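Local coordinates for protein Crov588 (Cafeteriavirus, PDB 6NYR) that is of unknown function but folds into a circular leucine-rich-repeat ring made of many FNIP repeats, at residues N70-S75 with I79-Y84; E90-L95 with Q110-N115. All coordinates share one frame; numbering follows the deposited sequence.

How the contacts relate
Contact 1 (70-75 with 79-84) joins a loop to strand 78-80 and the turn after it; its centre is about 32 Å from that of the chain, nearer the inner rim where the strands lie. Contact 2 (90-95 with 110-115), its centre about 41 Å from that of the chain, lies farther out, between short helix 89-93 and a loop of the next coil. Both centre on a leucine meeting an isoleucine, and both have two buried residues. Contact 1 adds partly exposed L72, which a tyrosine hydroxyl approaches loosely; contact 2 adds exposed, polar Q93 and N115. A probable hydrogen bond between N70 OD1 and N94 ND2, 2.7 Å long, bridges the two contacts directly.

Contact 1 of 2, residues N70-S75 with I79-Y84; sequences NFLTES and IYYGIY
I79, in the middle of strand 78-80, sends its side chain inward to L72 of the preceding loop. With CG1 anti to the backbone N (chi1 -173°) and the chain extended beyond it, the CD1 methyl is carried out to meet L72 CD1 at 4.3 Å. The two methyls touch by their ends, because the backbones stay well apart: the CA atoms of L72 and I79 are separated by 9.7 Å. I79 also rests against I57 and L102, on the strands before and after its own.

Y80 turns to the other side of the strand, as alternation demands, and its hydroxyl is hydrogen-bonded to E78 OE1. This is the arrangement of a leucine-rich repeat: short parallel strands stacked coil upon coil, with alternate side chains directed into the coil. Backbone bonds from I79 to K101 and K103, and from Y80 to I57, tie this strand to its two neighbours.

Y81 points inward again, beside I79. The CG1 of I79 sits 3.9 Å above one face of the Y81 ring, offset toward the rim, so the isoleucine touches both the aromatic ring and the leucine. The ring places its OH 4.4 Å from CD2 of L72, a loose van der Waals approach by the second methyl branch of the leucine. L72 thus divides its branches, one methyl for I79 and the other for Y81. Around the tyrosine, F59 and H87 add aromatic neighbours, H87 edge-to-face, and K85 makes a cation-pi contact.

Beyond Y81 the chain leaves the strand, and G82 is hydrogen-bonded through its backbone to D106 of the next coil.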
ATOM      1  N   ASN A  70      36.298 -13.798  -2.713  1.00 71.31           N
ATOM      2  CA  ASN A  70      37.249 -13.667  -3.805  1.00 73.64           C
ATOM      3  C   ASN A  70      37.010 -14.602  -4.982  1.00 78.24           C
ATOM      4  O   ASN A  70      37.772 -14.543  -5.954  1.00 82.35           O
ATOM      5  CB  ASN A  70      38.680 -13.885  -3.283  1.00 70.85           C
ATOM      6  CG  ASN A  70      39.199 -12.703  -2.493  1.00 68.41           C
ATOM      7  OD1 ASN A  70      39.781 -11.777  -3.056  1.00 67.87           O
ATOM      8  ND2 ASN A  70      38.980 -12.724  -1.183  1.00 67.82           N
ATOM      9  N   PHE A  71      35.995 -15.464  -4.931  1.00 77.59           N
ATOM     10  CA  PHE A  71      35.774 -16.441  -5.987  1.00 76.56           C
ATOM     11  C   PHE A  71      34.297 -16.508  -6.371  1.00 78.63           C
ATOM     12  O   PHE A  71      33.654 -17.554  -6.323  1.00 82.75           O
ATOM     13  CB  PHE A  71      36.299 -17.813  -5.562  1.00 75.30           C
ATOM     14  CG  PHE A  71      37.795 -17.886  -5.496  1.00 74.97           C
ATOM     15  CD1 PHE A  71      38.544 -17.869  -6.660  1.00 73.76           C
ATOM     16  CD2 PHE A  71      38.456 -17.959  -4.283  1.00 74.24           C
ATOM     17  CE1 PHE A  71      39.919 -17.926  -6.619  1.00 71.82           C
ATOM     18  CE2 PHE A  71      39.836 -18.016  -4.233  1.00 73.05           C
ATOM     19  CZ  PHE A  71      40.569 -18.000  -5.405  1.00 71.50           C
ATOM     20  N   LEU A  72      33.747 -15.368  -6.781  1.00 74.77           N
ATOM     21  CA  LEU A  72      32.390 -15.376  -7.299  1.00 73.52           C
ATOM     22  C   LEU A  72      32.343 -16.080  -8.651  1.00 74.13           C
ATOM     23  O   LEU A  72      33.313 -16.075  -9.417  1.00 72.62           O
ATOM     24  CB  LEU A  72      31.855 -13.954  -7.475  1.00 74.51           C
ATOM     25  CG  LEU A  72      31.391 -13.152  -6.264  1.00 73.95           C
ATOM     26  CD1 LEU A  72      30.561 -13.957  -5.310  1.00 70.44           C
ATOM     27  CD2 LEU A  72      32.638 -12.576  -5.593  1.00 77.46           C
ATOM     28  N   THR A  73      31.190 -16.676  -8.948  1.00 76.16           N
ATOM     29  CA  THR A  73      30.972 -17.303 -10.243  1.00 78.54           C
ATOM     30  C   THR A  73      31.253 -16.304 -11.359  1.00 74.48           C
ATOM     31  O   THR A  73      30.965 -15.109 -11.235  1.00 72.50           O
ATOM     32  CB  THR A  73      29.532 -17.819 -10.329  1.00 80.27           C
ATOM     33  OG1 THR A  73      29.304 -18.771  -9.279  1.00 79.39           O
ATOM     34  CG2 THR A  73      29.269 -18.478 -11.670  1.00 82.80           C
ATOM     35  N   GLU A  74      31.827 -16.796 -12.450  1.00 74.51           N
ATOM     36  CA  GLU A  74      32.086 -15.957 -13.613  1.00 74.70           C
ATOM     37  C   GLU A  74      30.830 -15.816 -14.485  1.00 73.33           C
ATOM     38  O   GLU A  74      30.907 -15.410 -15.651  1.00 74.28           O
ATOM     39  CB  GLU A  74      33.253 -16.517 -14.429  1.00 77.15           C
ATOM     40  CG  GLU A  74      33.827 -15.551 -15.466  1.00 79.64           C
ATOM     41  CD  GLU A  74      34.581 -14.383 -14.836  1.00 78.92           C
ATOM     42  OE1 GLU A  74      35.551 -14.637 -14.088  1.00 77.57           O
ATOM     43  OE2 GLU A  74      34.211 -13.218 -15.087  1.00 76.86           O
ATOM     44  N   SER A  75      29.677 -16.180 -13.916  1.00 72.18           N
ATOM     45  CA  SER A  75      28.376 -15.890 -14.505  1.00 72.95           C
ATOM     46  C   SER A  75      27.561 -14.921 -13.663  1.00 71.15           C
ATOM     47  O   SER A  75      26.464 -14.527 -14.078  1.00 69.42           O
ATOM     48  CB  SER A  75      27.577 -17.182 -14.706  1.00 74.24           C
ATOM     49  OG  SER A  75      28.255 -18.084 -15.566  1.00 75.19           O
ATOM     50  N   ILE A  79      25.595  -8.090  -7.772  1.00 58.57           N
ATOM     51  CA  ILE A  79      25.719  -8.399  -6.354  1.00 58.61           C
ATOM     52  C   ILE A  79      25.620  -7.100  -5.568  1.00 57.57           C
ATOM     53  O   ILE A  79      26.236  -6.089  -5.920  1.00 56.36           O
ATOM     54  CB  ILE A  79      27.031  -9.143  -6.022  1.00 59.23           C
ATOM     55  CG1 ILE A  79      26.993  -9.590  -4.553  1.00 57.06           C
ATOM     56  CG2 ILE A  79      28.236  -8.249  -6.265  1.00 59.60           C
ATOM     57  CD1 ILE A  79      28.022 -10.620  -4.192  1.00 58.22           C
ATOM     58  N   TYR A  80      24.841  -7.142  -4.489  1.00 58.98           N
ATOM     59  CA  TYR A  80      24.571  -5.978  -3.653  1.00 56.94           C
ATOM     60  C   TYR A  80      24.890  -6.335  -2.210  1.00 56.23           C
ATOM     61  O   TYR A  80      24.295  -7.263  -1.653  1.00 56.22           O
ATOM     62  CB  TYR A  80      23.112  -5.543  -3.799  1.00 57.75           C
ATOM     63  CG  TYR A  80      22.664  -5.433  -5.242  1.00 59.71           C
ATOM     64  CD1 TYR A  80      22.723  -4.221  -5.914  1.00 59.97           C
ATOM     65  CD2 TYR A  80      22.190  -6.540  -5.935  1.00 59.98           C
ATOM     66  CE1 TYR A  80      22.319  -4.112  -7.229  1.00 61.85           C
ATOM     67  CE2 TYR A  80      21.784  -6.441  -7.255  1.00 60.51           C
ATOM     68  CZ  TYR A  80      21.852  -5.224  -7.899  1.00 61.46           C
ATOM     69  OH  TYR A  80      21.451  -5.115  -9.211  1.00 59.89           O
ATOM     70  N   TYR A  81      25.830  -5.607  -1.613  1.00 56.19           N
ATOM     71  CA  TYR A  81      26.279  -5.884  -0.258  1.00 55.88           C
ATOM     72  C   TYR A  81      25.600  -4.952   0.744  1.00 55.94           C
ATOM     73  O   TYR A  81      25.015  -3.924   0.388  1.00 53.73           O
ATOM     74  CB  TYR A  81      27.803  -5.754  -0.152  1.00 52.54           C
ATOM     75  CG  TYR A  81      28.586  -6.850  -0.839  1.00 54.16           C
ATOM     76  CD1 TYR A  81      28.673  -8.117  -0.279  1.00 56.61           C
ATOM     77  CD2 TYR A  81      29.252  -6.615  -2.034  1.00 53.74           C
ATOM     78  CE1 TYR A  81      29.395  -9.123  -0.890  1.00 59.73           C
ATOM     79  CE2 TYR A  81      29.976  -7.618  -2.657  1.00 56.59           C
ATOM     80  CZ  TYR A  81      30.045  -8.869  -2.077  1.00 60.71           C
ATOM     81  OH  TYR A  81      30.762  -9.875  -2.686  1.00 62.95           O
ATOM     82  N   GLY A  82      25.721  -5.317   2.026  1.00 54.72           N
ATOM     83  CA  GLY A  82      24.980  -4.695   3.090  1.00 55.48           C
ATOM     84  C   GLY A  82      25.833  -3.855   4.017  1.00 54.51           C
ATOM     85  O   GLY A  82      26.940  -3.420   3.673  1.00 53.02           O
ATOM     86  N   ILE A  83      25.326  -3.662   5.236  1.00 57.29           N
ATOM     87  CA  ILE A  83      25.830  -2.609   6.109  1.00 59.15           C
ATOM     88  C   ILE A  83      27.159  -2.968   6.755  1.00 57.77           C
ATOM     89  O   ILE A  83      27.966  -2.076   7.049  1.00 58.32           O
ATOM     90  CB  ILE A  83      24.768  -2.289   7.177  1.00 60.68           C
ATOM     91  CG1 ILE A  83      25.141  -1.029   7.962  1.00 65.51           C
ATOM     92  CG2 ILE A  83      24.615  -3.463   8.148  1.00 60.65           C
ATOM     93  CD1 ILE A  83      24.937   0.249   7.183  1.00 69.16           C
ATOM     94  N   TYR A  84      27.417  -4.247   6.998  1.00 59.79           N
ATOM     95  CA  TYR A  84      28.598  -4.661   7.739  1.00 62.35           C
ATOM     96  C   TYR A  84      29.730  -5.156   6.845  1.00 60.16           C
ATOM     97  O   TYR A  84      30.795  -5.515   7.360  1.00 61.23           O
ATOM     98  CB  TYR A  84      28.212  -5.755   8.745  1.00 64.55           C
ATOM     99  CG  TYR A  84      27.543  -5.260  10.011  1.00 67.09           C
ATOM    100  CD1 TYR A  84      28.107  -4.235  10.768  1.00 68.26           C
ATOM    101  CD2 TYR A  84      26.354  -5.821  10.456  1.00 67.49           C
ATOM    102  CE1 TYR A  84      27.504  -3.784  11.931  1.00 69.14           C
ATOM    103  CE2 TYR A  84      25.740  -5.372  11.622  1.00 69.24           C
ATOM    104  CZ  TYR A  84      26.320  -4.357  12.350  1.00 69.29           C
ATOM    105  OH  TYR A  84      25.712  -3.917  13.504  1.00 71.14           O
TER

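Contact 2 of 2, residues E90-L95 with Q110-N115; sequences EELQNL and QEIVEN
L92 reaches out from the helix over the end of I112, its CD1 methyl 4.1 Å from CD1 of the isoleucine. The two side chains cross at about a right angle, so they meet through these methyls and do not lie along one another. L92 has CG beside the backbone N, anti to the carbonyl carbon, and an extended chi2 (-176°) pushes CD1 away from the helix toward the loop. The I112 CB sets off to one side, and the extended CG1-CD1 branch (chi2 173°) brings its methyl part of the way toward the leucine; the CA atoms of L92 and I112 are 9.1 Å apart. H87, L104, F108 and V116 also touch L92, so the leucine is buried among residues from before (H87) and after (L104, F108, V116) strand 101-103 in the chain.

The segments belong to one FNIP repeat of the leucine-rich-repeat class: the short helix 89-93 leads into strand 101-103, and Q110-N115 lies in the loop that runs on to strand 123-125. The contact therefore packs a helical turn against the outer part of the following coil, away from the strands.

At the exposed margin Q93 comes up to N115. The glutamine's NE2 stands 4.3 Å from the backbone O of N115, too far for a hydrogen bond, so the two polar residues merely lie near each other at the surface. The backbone bonds N94 N to E90 O, at 2.9 Å, and L95 N to L92 O, at 3.1 Å, hold the turn from which L92 and Q93 project, while E91 makes a salt bridge with K85.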
ATOM      1  N   GLU A  90      42.145  -5.903  -3.341  1.00 63.14           N
ATOM      2  CA  GLU A  90      42.274  -7.233  -3.920  1.00 64.00           C
ATOM      3  C   GLU A  90      40.908  -7.856  -4.178  1.00 57.66           C
ATOM      4  O   GLU A  90      40.638  -8.356  -5.275  1.00 51.24           O
ATOM      5  CB  GLU A  90      43.106  -8.130  -2.998  1.00 69.52           C
ATOM      6  CG  GLU A  90      43.146  -9.588  -3.444  1.00 74.12           C
ATOM      7  CD  GLU A  90      44.367 -10.333  -2.941  1.00 74.58           C
ATOM      8  OE1 GLU A  90      45.497  -9.881  -3.223  1.00 74.57           O
ATOM      9  OE2 GLU A  90      44.200 -11.375  -2.273  1.00 74.02           O
ATOM     10  N   GLU A  91      40.034  -7.849  -3.168  1.00 57.82           N
ATOM     11  CA  GLU A  91      38.694  -8.400  -3.341  1.00 60.53           C
ATOM     12  C   GLU A  91      38.003  -7.804  -4.564  1.00 58.78           C
ATOM     13  O   GLU A  91      37.404  -8.526  -5.370  1.00 58.06           O
ATOM     14  CB  GLU A  91      37.857  -8.165  -2.080  1.00 60.80           C
ATOM     15  CG  GLU A  91      36.391  -8.525  -2.256  1.00 61.46           C
ATOM     16  CD  GLU A  91      35.694  -8.842  -0.947  1.00 61.03           C
ATOM     17  OE1 GLU A  91      36.383  -9.135   0.053  1.00 61.02           O
ATOM     18  OE2 GLU A  91      34.446  -8.808  -0.922  1.00 60.89           O
ATOM     19  N   LEU A  92      38.060  -6.478  -4.709  1.00 56.61           N
ATOM     20  CA  LEU A  92      37.380  -5.832  -5.827  1.00 58.44           C
ATOM     21  C   LEU A  92      38.020  -6.225  -7.152  1.00 56.69           C
ATOM     22  O   LEU A  92      37.326  -6.409  -8.160  1.00 54.51           O
ATOM     23  CB  LEU A  92      37.405  -4.316  -5.650  1.00 58.41           C
ATOM     24  CG  LEU A  92      36.789  -3.787  -4.354  1.00 58.58           C
ATOM     25  CD1 LEU A  92      36.790  -2.262  -4.359  1.00 57.39           C
ATOM     26  CD2 LEU A  92      35.390  -4.347  -4.149  1.00 57.24           C
ATOM     27  N   GLN A  93      39.347  -6.345  -7.165  1.00 59.94           N
ATOM     28  CA  GLN A  93      40.063  -6.777  -8.357  1.00 63.00           C
ATOM     29  C   GLN A  93      39.727  -8.217  -8.717  1.00 64.14           C
ATOM     30  O   GLN A  93      39.833  -8.606  -9.887  1.00 64.69           O
ATOM     31  CB  GLN A  93      41.560  -6.619  -8.096  1.00 62.22           C
ATOM     32  CG  GLN A  93      42.429  -6.337  -9.285  1.00 63.28           C
ATOM     33  CD  GLN A  93      43.749  -5.707  -8.860  1.00 60.88           C
ATOM     34  OE1 GLN A  93      43.903  -5.277  -7.714  1.00 55.82           O
ATOM     35  NE2 GLN A  93      44.704  -5.651  -9.778  1.00 63.68           N
ATOM     36  N   ASN A  94      39.302  -9.010  -7.738  1.00 64.04           N
ATOM     37  CA  ASN A  94      38.910 -10.392  -7.969  1.00 66.38           C
ATOM     38  C   ASN A  94      37.436 -10.552  -8.313  1.00 66.21           C
ATOM     39  O   ASN A  94      37.000 -11.678  -8.562  1.00 67.92           O
ATOM     40  CB  ASN A  94      39.241 -11.239  -6.733  1.00 64.98           C
ATOM     41  CG  ASN A  94      40.731 -11.469  -6.571  1.00 63.83           C
ATOM     42  OD1 ASN A  94      41.496 -11.359  -7.531  1.00 64.74           O
ATOM     43  ND2 ASN A  94      41.154 -11.789  -5.352  1.00 60.78           N
ATOM     44  N   LEU A  95      36.662  -9.469  -8.333  1.00 65.36           N
ATOM     45  CA  LEU A  95      35.293  -9.550  -8.821  1.00 66.08           C
ATOM     46  C   LEU A  95      35.287 -10.079 -10.257  1.00 66.26           C
ATOM     47  O   LEU A  95      36.195  -9.782 -11.042  1.00 64.41           O
ATOM     48  CB  LEU A  95      34.616  -8.183  -8.766  1.00 65.78           C
ATOM     49  CG  LEU A  95      34.295  -7.625  -7.379  1.00 63.33           C
ATOM     50  CD1 LEU A  95      33.785  -6.190  -7.488  1.00 59.69           C
ATOM     51  CD2 LEU A  95      33.282  -8.492  -6.647  1.00 62.72           C
ATOM     52  N   GLN A 110      38.205   2.994   1.069  1.00 47.39           N
ATOM     53  CA  GLN A 110      39.581   3.103   0.609  1.00 49.28           C
ATOM     54  C   GLN A 110      39.580   3.620  -0.821  1.00 44.35           C
ATOM     55  O   GLN A 110      38.646   3.371  -1.588  1.00 42.93           O
ATOM     56  CB  GLN A 110      40.318   1.768   0.660  1.00 53.52           C
ATOM     57  CG  GLN A 110      40.480   1.182   2.039  1.00 56.64           C
ATOM     58  CD  GLN A 110      40.929  -0.266   1.984  1.00 60.37           C
ATOM     59  OE1 GLN A 110      42.005  -0.583   1.477  1.00 63.04           O
ATOM     60  NE2 GLN A 110      40.090  -1.156   2.497  1.00 60.87           N
ATOM     61  N   GLU A 111      40.643   4.328  -1.183  1.00 45.19           N
ATOM     62  CA  GLU A 111      40.726   4.934  -2.506  1.00 46.31           C
ATOM     63  C   GLU A 111      40.792   3.845  -3.570  1.00 45.67           C
ATOM     64  O   GLU A 111      41.688   2.995  -3.546  1.00 46.81           O
ATOM     65  CB  GLU A 111      41.941   5.854  -2.574  1.00 46.41           C
ATOM     66  CG  GLU A 111      42.074   6.606  -3.876  1.00 47.13           C
ATOM     67  CD  GLU A 111      43.009   7.796  -3.758  1.00 51.69           C
ATOM     68  OE1 GLU A 111      43.229   8.274  -2.623  1.00 48.28           O
ATOM     69  OE2 GLU A 111      43.512   8.266  -4.801  1.00 53.69           O
ATOM     70  N   ILE A 112      39.829   3.857  -4.485  1.00 45.57           N
ATOM     71  CA  ILE A 112      39.828   2.954  -5.631  1.00 47.55           C
ATOM     72  C   ILE A 112      40.629   3.613  -6.748  1.00 46.48           C
ATOM     73  O   ILE A 112      40.317   4.732  -7.167  1.00 48.29           O
ATOM     74  CB  ILE A 112      38.404   2.630  -6.103  1.00 48.52           C
ATOM     75  CG1 ILE A 112      37.634   1.882  -5.018  1.00 50.15           C
ATOM     76  CG2 ILE A 112      38.447   1.829  -7.406  1.00 46.82           C
ATOM     77  CD1 ILE A 112      36.171   1.667  -5.351  1.00 50.05           C
ATOM     78  N   VAL A 113      41.644   2.911  -7.249  1.00 49.92           N
ATOM     79  CA  VAL A 113      42.469   3.433  -8.330  1.00 52.01           C
ATOM     80  C   VAL A 113      42.139   2.748  -9.649  1.00 53.30           C
ATOM     81  O   VAL A 113      41.208   1.942  -9.728  1.00 50.89           O
ATOM     82  CB  VAL A 113      43.967   3.289  -8.000  1.00 53.03           C
ATOM     83  CG1 VAL A 113      44.365   4.262  -6.895  1.00 52.52           C
ATOM     84  CG2 VAL A 113      44.290   1.861  -7.575  1.00 53.55           C
ATOM     85  N   GLU A 114      42.890   3.091 -10.693  1.00 56.42           N
ATOM     86  CA  GLU A 114      42.622   2.591 -12.033  1.00 59.59           C
ATOM     87  C   GLU A 114      42.690   1.070 -12.089  1.00 59.26           C
ATOM     88  O   GLU A 114      43.471   0.430 -11.380  1.00 57.40           O
ATOM     89  CB  GLU A 114      43.634   3.192 -13.013  1.00 65.16           C
ATOM     90  CG  GLU A 114      43.401   2.859 -14.472  1.00 71.86           C
ATOM     91  CD  GLU A 114      44.295   3.665 -15.397  1.00 77.12           C
ATOM     92  OE1 GLU A 114      45.091   4.489 -14.894  1.00 76.78           O
ATOM     93  OE2 GLU A 114      44.199   3.478 -16.628  1.00 78.09           O
ATOM     94  N   ASN A 115      41.844   0.498 -12.946  1.00 61.73           N
ATOM     95  CA  ASN A 115      41.867  -0.932 -13.253  1.00 64.77           C
ATOM     96  C   ASN A 115      41.598  -1.785 -12.018  1.00 65.63           C
ATOM     97  O   ASN A 115      42.264  -2.796 -11.781  1.00 70.23           O
ATOM     98  CB  ASN A 115      43.198  -1.339 -13.891  1.00 67.76           C
ATOM     99  CG  ASN A 115      43.350  -0.825 -15.306  1.00 71.15           C
ATOM    100  OD1 ASN A 115      44.278  -0.075 -15.610  1.00 74.37           O
ATOM    101  ND2 ASN A 115      42.440  -1.229 -16.184  1.00 72.09           N
TER